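Local coordinates for protein KLLA0B12012p (PDB 6Y3P) that probably binds ATP and metal ions through this C-terminal, tubulin-tyrosine-ligase-like ATP-grasp domain and is a direct partner of the mRNA decapping enzyme Dcp2, at residues 77-86 with 342-350; 226-234 with 390-399. All coordinates share one frame; numbering follows the deposited sequence.

Contact 1: residues 77-86 with 342-350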
loop_
_atom_site.group_PDB
_atom_site.type_symbol
_atom_site.label_atom_id
_atom_site.label_comp_id
_atom_site.label_asym_id
_atom_site.label_seq_id
_atom_site.Cartn_x
_atom_site.Cartn_y
_atom_site.Cartn_z
ATOM N N ARG A 77 -8.840 -9.949 0.772
ATOM C CA ARG A 77 -8.174 -8.683 0.968
ATOM C C ARG A 77 -8.267 -7.750 -0.266
ATOM O O ARG A 77 -7.632 -6.700 -0.282
ATOM C CB ARG A 77 -6.731 -8.918 1.459
ATOM C CG ARG A 77 -5.747 -9.424 0.438
ATOM C CD ARG A 77 -5.413 -10.896 0.572
ATOM N NE ARG A 77 -4.911 -11.360 -0.725
ATOM C CZ ARG A 77 -3.627 -11.478 -1.041
ATOM N NH1 ARG A 77 -3.270 -11.846 -2.267
ATOM N NH2 ARG A 77 -2.688 -11.245 -0.134
ATOM N N LYS A 78 -9.102 -8.110 -1.252
ATOM C CA LYS A 78 -9.357 -7.377 -2.507
ATOM C C LYS A 78 -9.829 -5.941 -2.264
ATOM O O LYS A 78 -9.458 -5.037 -3.014
ATOM C CB LYS A 78 -10.370 -8.163 -3.367
ATOM C CG LYS A 78 -11.189 -7.360 -4.367
ATOM C CD LYS A 78 -11.743 -8.252 -5.447
ATOM C CE LYS A 78 -12.556 -7.459 -6.424
ATOM N NZ LYS A 78 -12.923 -8.256 -7.624
ATOM N N ALA A 79 -10.618 -5.739 -1.187
ATOM C CA ALA A 79 -11.157 -4.451 -0.735
ATOM C C ALA A 79 -10.050 -3.438 -0.368
ATOM O O ALA A 79 -10.347 -2.250 -0.280
ATOM C CB ALA A 79 -12.099 -4.669 0.448
ATOM N N ILE A 80 -8.786 -3.886 -0.151
ATOM C CA ILE A 80 -7.691 -2.958 0.159
ATOM C C ILE A 80 -6.530 -3.081 -0.841
ATOM O O ILE A 80 -5.933 -2.066 -1.166
ATOM C CB ILE A 80 -7.201 -2.973 1.654
ATOM C CG1 ILE A 80 -6.292 -4.181 1.994
ATOM C CG2 ILE A 80 -8.381 -2.873 2.630
ATOM C CD1 ILE A 80 -5.456 -4.018 3.237
ATOM N N ILE A 81 -6.224 -4.285 -1.362
ATOM C CA ILE A 81 -5.093 -4.430 -2.306
ATOM C C ILE A 81 -5.476 -4.050 -3.749
ATOM O O ILE A 81 -4.584 -3.856 -4.575
ATOM C CB ILE A 81 -4.356 -5.795 -2.226
ATOM C CG1 ILE A 81 -5.303 -7.000 -2.491
ATOM C CG2 ILE A 81 -3.609 -5.918 -0.895
ATOM C CD1 ILE A 81 -4.608 -8.313 -2.941
ATOM N N ARG A 82 -6.772 -3.865 -4.038
ATOM C CA ARG A 82 -7.193 -3.422 -5.368
ATOM C C ARG A 82 -7.575 -1.956 -5.280
ATOM O O ARG A 82 -8.532 -1.620 -4.587
ATOM C CB ARG A 82 -8.341 -4.283 -5.930
ATOM C CG ARG A 82 -7.934 -5.718 -6.277
ATOM C CD ARG A 82 -7.395 -5.866 -7.695
ATOM N NE ARG A 82 -8.391 -5.529 -8.718
ATOM C CZ ARG A 82 -9.313 -6.368 -9.188
ATOM N NH1 ARG A 82 -9.389 -7.612 -8.726
ATOM N NH2 ARG A 82 -10.167 -5.968 -10.120
ATOM N N LYS A 83 -6.813 -1.081 -5.968
ATOM C CA LYS A 83 -6.995 0.380 -5.951
ATOM C C LYS A 83 -8.408 0.831 -6.392
ATOM O O LYS A 83 -8.872 1.855 -5.896
ATOM C CB LYS A 83 -5.864 1.103 -6.737
ATOM C CG LYS A 83 -5.801 2.652 -6.639
ATOM C CD LYS A 83 -6.122 3.267 -5.251
ATOM C CE LYS A 83 -6.540 4.729 -5.288
ATOM N NZ LYS A 83 -5.377 5.660 -5.453
ATOM N N HIS A 84 -9.126 0.058 -7.236
ATOM C CA HIS A 84 -10.491 0.455 -7.590
ATOM C C HIS A 84 -11.396 0.222 -6.369
ATOM O O HIS A 84 -12.120 1.127 -5.936
ATOM C CB HIS A 84 -11.002 -0.284 -8.846
ATOM C CG HIS A 84 -12.472 -0.105 -9.119
ATOM N ND1 HIS A 84 -13.417 -0.988 -8.609
ATOM C CD2 HIS A 84 -13.116 0.846 -9.840
ATOM C CE1 HIS A 84 -14.595 -0.542 -9.023
ATOM N NE2 HIS A 84 -14.468 0.551 -9.775
ATOM N N TYR A 85 -11.265 -0.955 -5.765
ATOM C CA TYR A 85 -12.051 -1.380 -4.618
ATOM C C TYR A 85 -11.693 -0.618 -3.334
ATOM O O TYR A 85 -12.599 -0.316 -2.555
ATOM C CB TYR A 85 -11.964 -2.904 -4.478
ATOM C CG TYR A 85 -12.701 -3.566 -5.621
ATOM C CD1 TYR A 85 -14.071 -3.806 -5.544
ATOM C CD2 TYR A 85 -12.065 -3.815 -6.839
ATOM C CE1 TYR A 85 -14.779 -4.336 -6.623
ATOM C CE2 TYR A 85 -12.765 -4.332 -7.932
ATOM C CZ TYR A 85 -14.120 -4.614 -7.811
ATOM O OH TYR A 85 -14.826 -5.182 -8.854
ATOM N N LEU A 86 -10.405 -0.227 -3.167
ATOM C CA LEU A 86 -9.887 0.570 -2.051
ATOM C C LEU A 86 -10.683 1.864 -1.986
ATOM O O LEU A 86 -11.205 2.197 -0.920
ATOM C CB LEU A 86 -8.372 0.882 -2.230
ATOM C CG LEU A 86 -7.676 1.659 -1.107
ATOM C CD1 LEU A 86 -7.571 0.819 0.170
ATOM C CD2 LEU A 86 -6.284 2.105 -1.531
ATOM N N LYS A 342 -0.686 11.255 1.722
ATOM C CA LYS A 342 -1.813 10.859 0.922
ATOM C C LYS A 342 -1.643 9.428 0.545
ATOM O O LYS A 342 -0.642 9.075 -0.060
ATOM C CB LYS A 342 -2.059 11.826 -0.264
ATOM C CG LYS A 342 -3.154 12.851 0.112
ATOM C CD LYS A 342 -3.111 14.157 -0.677
ATOM C CE LYS A 342 -4.223 15.129 -0.299
ATOM N NZ LYS A 342 -5.592 14.654 -0.689
ATOM N N LEU A 343 -2.566 8.570 1.002
ATOM C CA LEU A 343 -2.485 7.154 0.652
ATOM C C LEU A 343 -2.789 6.968 -0.831
ATOM O O LEU A 343 -3.798 7.460 -1.338
ATOM C CB LEU A 343 -3.379 6.249 1.529
ATOM C CG LEU A 343 -3.312 4.746 1.221
ATOM C CD1 LEU A 343 -1.942 4.158 1.545
ATOM C CD2 LEU A 343 -4.408 4.004 1.942
ATOM N N LEU A 344 -1.889 6.266 -1.515
ATOM C CA LEU A 344 -2.035 5.998 -2.921
ATOM C C LEU A 344 -2.525 4.571 -3.137
ATOM O O LEU A 344 -3.489 4.369 -3.872
ATOM C CB LEU A 344 -0.698 6.274 -3.647
ATOM C CG LEU A 344 -0.621 5.901 -5.124
ATOM C CD1 LEU A 344 -1.479 6.849 -6.006
ATOM C CD2 LEU A 344 0.829 5.878 -5.589
ATOM N N GLU A 345 -1.855 3.578 -2.523
ATOM C CA GLU A 345 -2.197 2.157 -2.706
ATOM C C GLU A 345 -1.631 1.275 -1.614
ATOM O O GLU A 345 -0.730 1.674 -0.858
ATOM C CB GLU A 345 -1.699 1.642 -4.073
ATOM C CG GLU A 345 -0.180 1.640 -4.205
ATOM C CD GLU A 345 0.383 1.500 -5.606
ATOM O OE1 GLU A 345 -0.370 1.070 -6.509
ATOM O OE2 GLU A 345 1.586 1.799 -5.796
ATOM N N VAL A 346 -2.156 0.047 -1.572
ATOM C CA VAL A 346 -1.754 -1.004 -0.654
ATOM C C VAL A 346 -1.333 -2.158 -1.565
ATOM O O VAL A 346 -2.087 -2.565 -2.436
ATOM C CB VAL A 346 -2.921 -1.368 0.317
ATOM C CG1 VAL A 346 -2.573 -2.555 1.213
ATOM C CG2 VAL A 346 -3.361 -0.160 1.149
ATOM N N ASN A 347 -0.100 -2.616 -1.413
ATOM C CA ASN A 347 0.460 -3.710 -2.198
ATOM C C ASN A 347 0.686 -4.935 -1.326
ATOM O O ASN A 347 1.349 -4.869 -0.290
ATOM C CB ASN A 347 1.773 -3.305 -2.893
ATOM C CG ASN A 347 1.620 -2.162 -3.858
ATOM O OD1 ASN A 347 0.986 -2.277 -4.911
ATOM N ND2 ASN A 347 2.179 -1.026 -3.501
ATOM N N ALA A 348 0.097 -6.038 -1.760
ATOM C CA ALA A 348 0.220 -7.371 -1.186
ATOM C C ALA A 348 1.523 -7.919 -1.733
ATOM O O ALA A 348 1.911 -7.579 -2.862
ATOM C CB ALA A 348 -0.931 -8.258 -1.672
ATOM N N PHE A 349 2.183 -8.773 -0.938
ATOM C CA PHE A 349 3.436 -9.457 -1.264
ATOM C C PHE A 349 4.468 -8.489 -1.915
ATOM O O PHE A 349 4.928 -8.706 -3.044
ATOM C CB PHE A 349 3.134 -10.728 -2.090
ATOM C CG PHE A 349 2.569 -11.811 -1.190
ATOM C CD1 PHE A 349 1.235 -11.775 -0.781
ATOM C CD2 PHE A 349 3.386 -12.823 -0.694
ATOM C CE1 PHE A 349 0.729 -12.740 0.091
ATOM C CE2 PHE A 349 2.882 -13.777 0.190
ATOM C CZ PHE A 349 1.553 -13.740 0.566
ATOM N N PRO A 350 4.785 -7.372 -1.206
ATOM C CA PRO A 350 5.728 -6.393 -1.769
ATOM C C PRO A 350 7.149 -6.933 -1.907
ATOM O O PRO A 350 7.529 -7.865 -1.194
ATOM C CB PRO A 350 5.693 -5.254 -0.738
ATOM C CG PRO A 350 5.337 -5.938 0.556
ATOM C CD PRO A 350 4.345 -6.972 0.154
HETATM O O HOH W 1 -4.793 -0.606 -3.234
#

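Contact 2: residues 226-234 with 390-399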
loop_
_atom_site.group_PDB
_atom_site.type_symbol
_atom_site.label_atom_id
_atom_site.label_comp_id
_atom_site.label_asym_id
_atom_site.label_seq_id
_atom_site.Cartn_x
_atom_site.Cartn_y
_atom_site.Cartn_z
ATOM N N ASP A 226 -7.172 -11.868 14.120
ATOM C CA ASP A 226 -8.445 -11.152 14.062
ATOM C C ASP A 226 -8.698 -10.264 15.309
ATOM O O ASP A 226 -9.432 -10.664 16.208
ATOM C CB ASP A 226 -9.617 -12.117 13.789
ATOM C CG ASP A 226 -10.975 -11.481 13.500
ATOM O OD1 ASP A 226 -11.181 -10.289 13.873
ATOM O OD2 ASP A 226 -11.868 -12.199 12.987
ATOM N N LEU A 227 -8.198 -9.019 15.336
ATOM C CA LEU A 227 -7.298 -8.389 14.383
ATOM C C LEU A 227 -6.420 -7.425 15.134
ATOM O O LEU A 227 -6.919 -6.618 15.922
ATOM C CB LEU A 227 -8.082 -7.613 13.296
ATOM C CG LEU A 227 -7.256 -6.747 12.301
ATOM C CD1 LEU A 227 -6.651 -7.599 11.176
ATOM C CD2 LEU A 227 -8.114 -5.659 11.694
ATOM N N GLN A 228 -5.121 -7.461 14.838
ATOM C CA GLN A 228 -4.154 -6.496 15.334
ATOM C C GLN A 228 -3.452 -5.918 14.140
ATOM O O GLN A 228 -3.109 -6.653 13.207
ATOM C CB GLN A 228 -3.156 -7.138 16.269
ATOM C CG GLN A 228 -3.669 -7.239 17.698
ATOM C CD GLN A 228 -2.715 -8.060 18.505
ATOM O OE1 GLN A 228 -2.546 -9.258 18.254
ATOM N NE2 GLN A 228 -1.992 -7.414 19.414
ATOM N N VAL A 229 -3.287 -4.591 14.129
ATOM C CA VAL A 229 -2.630 -3.884 13.033
ATOM C C VAL A 229 -1.380 -3.219 13.567
ATOM O O VAL A 229 -1.441 -2.483 14.548
ATOM C CB VAL A 229 -3.535 -2.905 12.251
ATOM C CG1 VAL A 229 -2.803 -2.391 11.005
ATOM C CG2 VAL A 229 -4.870 -3.550 11.864
ATOM N N PHE A 230 -0.238 -3.531 12.943
ATOM C CA PHE A 230 1.055 -3.052 13.367
ATOM C C PHE A 230 1.731 -2.303 12.251
ATOM O O PHE A 230 1.896 -2.827 11.146
ATOM C CB PHE A 230 1.936 -4.222 13.800
ATOM C CG PHE A 230 1.420 -5.002 14.981
ATOM C CD1 PHE A 230 1.725 -4.613 16.278
ATOM C CD2 PHE A 230 0.646 -6.141 14.796
ATOM C CE1 PHE A 230 1.262 -5.340 17.367
ATOM C CE2 PHE A 230 0.193 -6.872 15.886
ATOM C CZ PHE A 230 0.496 -6.462 17.164
ATOM N N VAL A 231 2.106 -1.063 12.533
ATOM C CA VAL A 231 2.831 -0.238 11.578
ATOM C C VAL A 231 4.306 -0.268 11.979
ATOM O O VAL A 231 4.650 -0.102 13.147
ATOM C CB VAL A 231 2.250 1.192 11.503
ATOM C CG1 VAL A 231 3.135 2.114 10.681
ATOM C CG2 VAL A 231 0.827 1.184 10.948
ATOM N N TYR A 232 5.163 -0.547 11.010
ATOM C CA TYR A 232 6.610 -0.555 11.163
ATOM C C TYR A 232 7.110 0.894 10.924
ATOM O O TYR A 232 6.962 1.431 9.820
ATOM C CB TYR A 232 7.245 -1.559 10.178
ATOM C CG TYR A 232 8.725 -1.747 10.406
ATOM C CD1 TYR A 232 9.236 -1.944 11.692
ATOM C CD2 TYR A 232 9.616 -1.745 9.344
ATOM C CE1 TYR A 232 10.605 -2.099 11.913
ATOM C CE2 TYR A 232 10.986 -1.912 9.551
ATOM C CZ TYR A 232 11.474 -2.091 10.837
ATOM O OH TYR A 232 12.814 -2.277 11.033
ATOM N N ASP A 233 7.640 1.529 11.983
ATOM C CA ASP A 233 8.082 2.931 11.975
ATOM C C ASP A 233 9.387 3.219 11.231
ATOM O O ASP A 233 9.721 4.385 11.083
ATOM C CB ASP A 233 8.156 3.512 13.402
ATOM C CG ASP A 233 6.826 4.083 13.869
ATOM O OD1 ASP A 233 5.868 4.104 13.056
ATOM O OD2 ASP A 233 6.744 4.510 15.042
ATOM N N ARG A 234 10.106 2.196 10.768
ATOM C CA ARG A 234 11.316 2.402 9.979
ATOM C C ARG A 234 10.838 2.297 8.532
ATOM O O ARG A 234 10.687 1.198 7.992
ATOM C CB ARG A 234 12.383 1.363 10.330
ATOM C CG ARG A 234 12.832 1.434 11.813
ATOM C CD ARG A 234 14.096 0.612 12.079
ATOM N NE ARG A 234 15.232 1.086 11.282
ATOM C CZ ARG A 234 16.352 0.408 11.080
ATOM N NH1 ARG A 234 16.523 -0.786 11.638
ATOM N NH2 ARG A 234 17.320 0.922 10.330
ATOM N N LYS A 390 9.636 -0.069 17.493
ATOM C CA LYS A 390 9.343 0.558 16.208
ATOM C C LYS A 390 8.214 -0.196 15.477
ATOM O O LYS A 390 7.834 0.191 14.374
ATOM C CB LYS A 390 10.613 0.727 15.362
ATOM C CG LYS A 390 11.686 1.514 16.113
ATOM C CD LYS A 390 12.230 2.673 15.329
ATOM C CE LYS A 390 13.328 3.358 16.099
ATOM N NZ LYS A 390 12.777 4.332 17.077
ATOM N N PHE A 391 7.653 -1.243 16.123
ATOM C CA PHE A 391 6.525 -2.060 15.641
ATOM C C PHE A 391 5.339 -1.654 16.509
ATOM O O PHE A 391 5.147 -2.182 17.597
ATOM C CB PHE A 391 6.842 -3.546 15.794
ATOM C CG PHE A 391 6.092 -4.478 14.873
ATOM C CD1 PHE A 391 6.285 -4.425 13.491
ATOM C CD2 PHE A 391 5.288 -5.492 15.388
ATOM C CE1 PHE A 391 5.649 -5.334 12.646
ATOM C CE2 PHE A 391 4.666 -6.415 14.539
ATOM C CZ PHE A 391 4.842 -6.321 13.177
ATOM N N VAL A 392 4.582 -0.674 16.041
ATOM C CA VAL A 392 3.514 -0.053 16.815
ATOM C C VAL A 392 2.111 -0.576 16.487
ATOM O O VAL A 392 1.682 -0.531 15.333
ATOM C CB VAL A 392 3.629 1.486 16.627
ATOM C CG1 VAL A 392 2.610 2.246 17.481
ATOM C CG2 VAL A 392 5.056 1.968 16.909
ATOM N N GLU A 393 1.381 -1.008 17.523
ATOM C CA GLU A 393 0.004 -1.456 17.385
ATOM C C GLU A 393 -0.898 -0.234 17.253
ATOM O O GLU A 393 -1.027 0.528 18.215
ATOM C CB GLU A 393 -0.419 -2.306 18.563
ATOM C CG GLU A 393 -1.651 -3.124 18.239
ATOM C CD GLU A 393 -2.325 -3.641 19.484
ATOM O OE1 GLU A 393 -3.217 -2.939 20.010
ATOM O OE2 GLU A 393 -1.895 -4.699 19.989
ATOM N N VAL A 394 -1.513 -0.051 16.056
ATOM C CA VAL A 394 -2.332 1.119 15.722
ATOM C C VAL A 394 -3.832 0.822 15.754
ATOM O O VAL A 394 -4.649 1.746 15.775
ATOM C CB VAL A 394 -1.891 1.768 14.378
ATOM C CG1 VAL A 394 -0.437 2.196 14.432
ATOM C CG2 VAL A 394 -2.131 0.831 13.186
ATOM N N LEU A 395 -4.195 -0.459 15.742
ATOM C CA LEU A 395 -5.589 -0.902 15.825
ATOM C C LEU A 395 -5.634 -2.282 16.383
ATOM O O LEU A 395 -4.792 -3.112 16.033
ATOM C CB LEU A 395 -6.298 -0.880 14.455
ATOM C CG LEU A 395 -7.811 -1.174 14.463
ATOM C CD1 LEU A 395 -8.621 -0.002 15.070
ATOM C CD2 LEU A 395 -8.317 -1.541 13.074
ATOM N N LYS A 396 -6.631 -2.533 17.236
ATOM C CA LYS A 396 -6.918 -3.845 17.788
ATOM C C LYS A 396 -8.416 -4.031 17.807
ATOM O O LYS A 396 -9.128 -3.225 18.417
ATOM C CB LYS A 396 -6.329 -4.010 19.192
ATOM C CG LYS A 396 -6.295 -5.458 19.687
ATOM C CD LYS A 396 -6.621 -5.587 21.195
ATOM C CE LYS A 396 -5.542 -5.121 22.150
ATOM N NZ LYS A 396 -4.326 -5.980 22.110
ATOM N N LEU A 397 -8.907 -5.066 17.116
ATOM C CA LEU A 397 -10.325 -5.428 17.128
ATOM C C LEU A 397 -10.490 -6.764 17.832
ATOM O O LEU A 397 -9.703 -7.688 17.587
ATOM C CB LEU A 397 -10.913 -5.527 15.711
ATOM C CG LEU A 397 -10.880 -4.265 14.842
ATOM C CD1 LEU A 397 -11.290 -4.598 13.432
ATOM C CD2 LEU A 397 -11.790 -3.171 15.390
ATOM N N LYS A 398 -11.520 -6.873 18.695
ATOM C CA LYS A 398 -11.840 -8.112 19.407
ATOM C C LYS A 398 -12.907 -8.868 18.625
ATOM O O LYS A 398 -14.096 -8.559 18.779
ATOM C CB LYS A 398 -12.310 -7.839 20.858
ATOM C CG LYS A 398 -11.169 -7.610 21.836
ATOM C CD LYS A 398 -11.544 -6.618 22.931
ATOM C CE LYS A 398 -10.332 -6.000 23.599
ATOM N NZ LYS A 398 -9.651 -4.993 22.732
ATOM N N SER A 399 -12.491 -9.829 17.759
ATOM C CA SER A 399 -13.410 -10.655 16.957
ATOM C C SER A 399 -12.732 -11.891 16.359
ATOM O O SER A 399 -13.339 -12.628 15.576
ATOM C CB SER A 399 -14.092 -9.829 15.868
ATOM O OG SER A 399 -15.500 -10.001 15.932
#

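Contact 1: residues 77-86 with 342-350
V346, whose CB bond points toward the helical segment, packs against the end of helix 78-81 where residues 77-86 lie on strand 341-347, part of the antiparallel sheet of the tubulin-tyrosine-ligase-like ATP-grasp domain. Packing is tightest here: V346 CB lies 3.4 Å from I80 O, while its CG1, set anti to the backbone N (chi1 175°), reaches the tip of I80 with CG1 to CD1 at 3.8 Å. Further along, I81 lays its CG2 on A348, 3.6 Å from that residue's CB. L86 meets V346 and L343 more loosely, its CD1 4.4 Å from V346 CG2, and helix 290-313 packs against I80, L86 and L343. Between the backbones a water bridges the segments, donating to I80 O at 2.8 Å and accepting from V346 N.

The ends are more polar, and E345 and F349 lie on the partly exposed side. The guanidinium of R77 comes to the edge of the F349 ring, NH2 3.7 Å from CE1 and near the ring plane, with the two flat groups 70° apart. I81 CD1 lies over one guanidinium face, toward its rim, and the charge is paired with E327 of strand 326-335.

At the other end the chain of K83, bent at chi2 and chi4, bends round L344 O and brings NZ to a lone pair of that oxygen, 2.8 Å away and in the carbonyl plane. Q198 and L107 O also receive bonds from this NZ. L344 and E345 form a classic beta bulge opposite D332. The only direct hydrogen bond between the segments is this lysine on a main-chain oxygen; the rest is mainly apolar packing, a bridging water and R77 at the F349 edge, which implies a fit set by shape in the middle and by charged side chains at the ends.

Contact 2: residues 226-234 with 390-399
F230 and F391 are diagonal neighbours on one face of an antiparallel strand pair, 228-232 with 391-396, at the edge of the large ATP-grasp sheet. Their ring planes are nearly parallel, 6° apart, but slid so far that they barely overlap; with F391 CG anti to the backbone N (chi1 -156°), the F391 ring instead brings a face against F230 CB, that atom 3.7 Å from the ring centroid. Y232 CD1 meets the edge of the F391 ring. The ring of F230 crosses the E393 chain obliquely, CE1 3.7 Å from CB. Shrinking F230 to an alanine would probably open a gap beside F391 and leave the E393 chain without its aromatic backing.

On the same face Q228 and E393 cross, NE2 giving OE2 a 2.8 Å bond that lies in the amide plane but meets the carboxylate from above its plane; K396 adds only a weak salt bridge to that oxygen. V229, V231, V392 and L395 occupy the other face. At a beta bulge V394 and L395 both pair with V229, and V394 crosses V231 at about a right angle, CG2 to CG2 3.7 Å. D233 N points almost straight at K390 O, 2.7 Å away, N-H...O angle 176°.

In the fold
Contacts 1 and 2 lie about 17 Å apart between centres and do not touch, yet both reach the same antiparallel sheet, where strand 341-347 connects to 391-396 through 326-335, 215-224 and 228-239. Helix 290-313 packs on both: F308 meets I80 in one and V229 in the other. Contact 1 is the more central, near the middle of the chain, and sets helix 78-81 and the start of helix 83-95 on a strand through apolar side chains, a lysine and a water. Contact 2 lies farther out and is held chiefly by main-chain hydrogen bonds between strands, interrupted by a bulge; L227 and V229 to Y232 are buried, whereas K390, K396 and S399 are exposed.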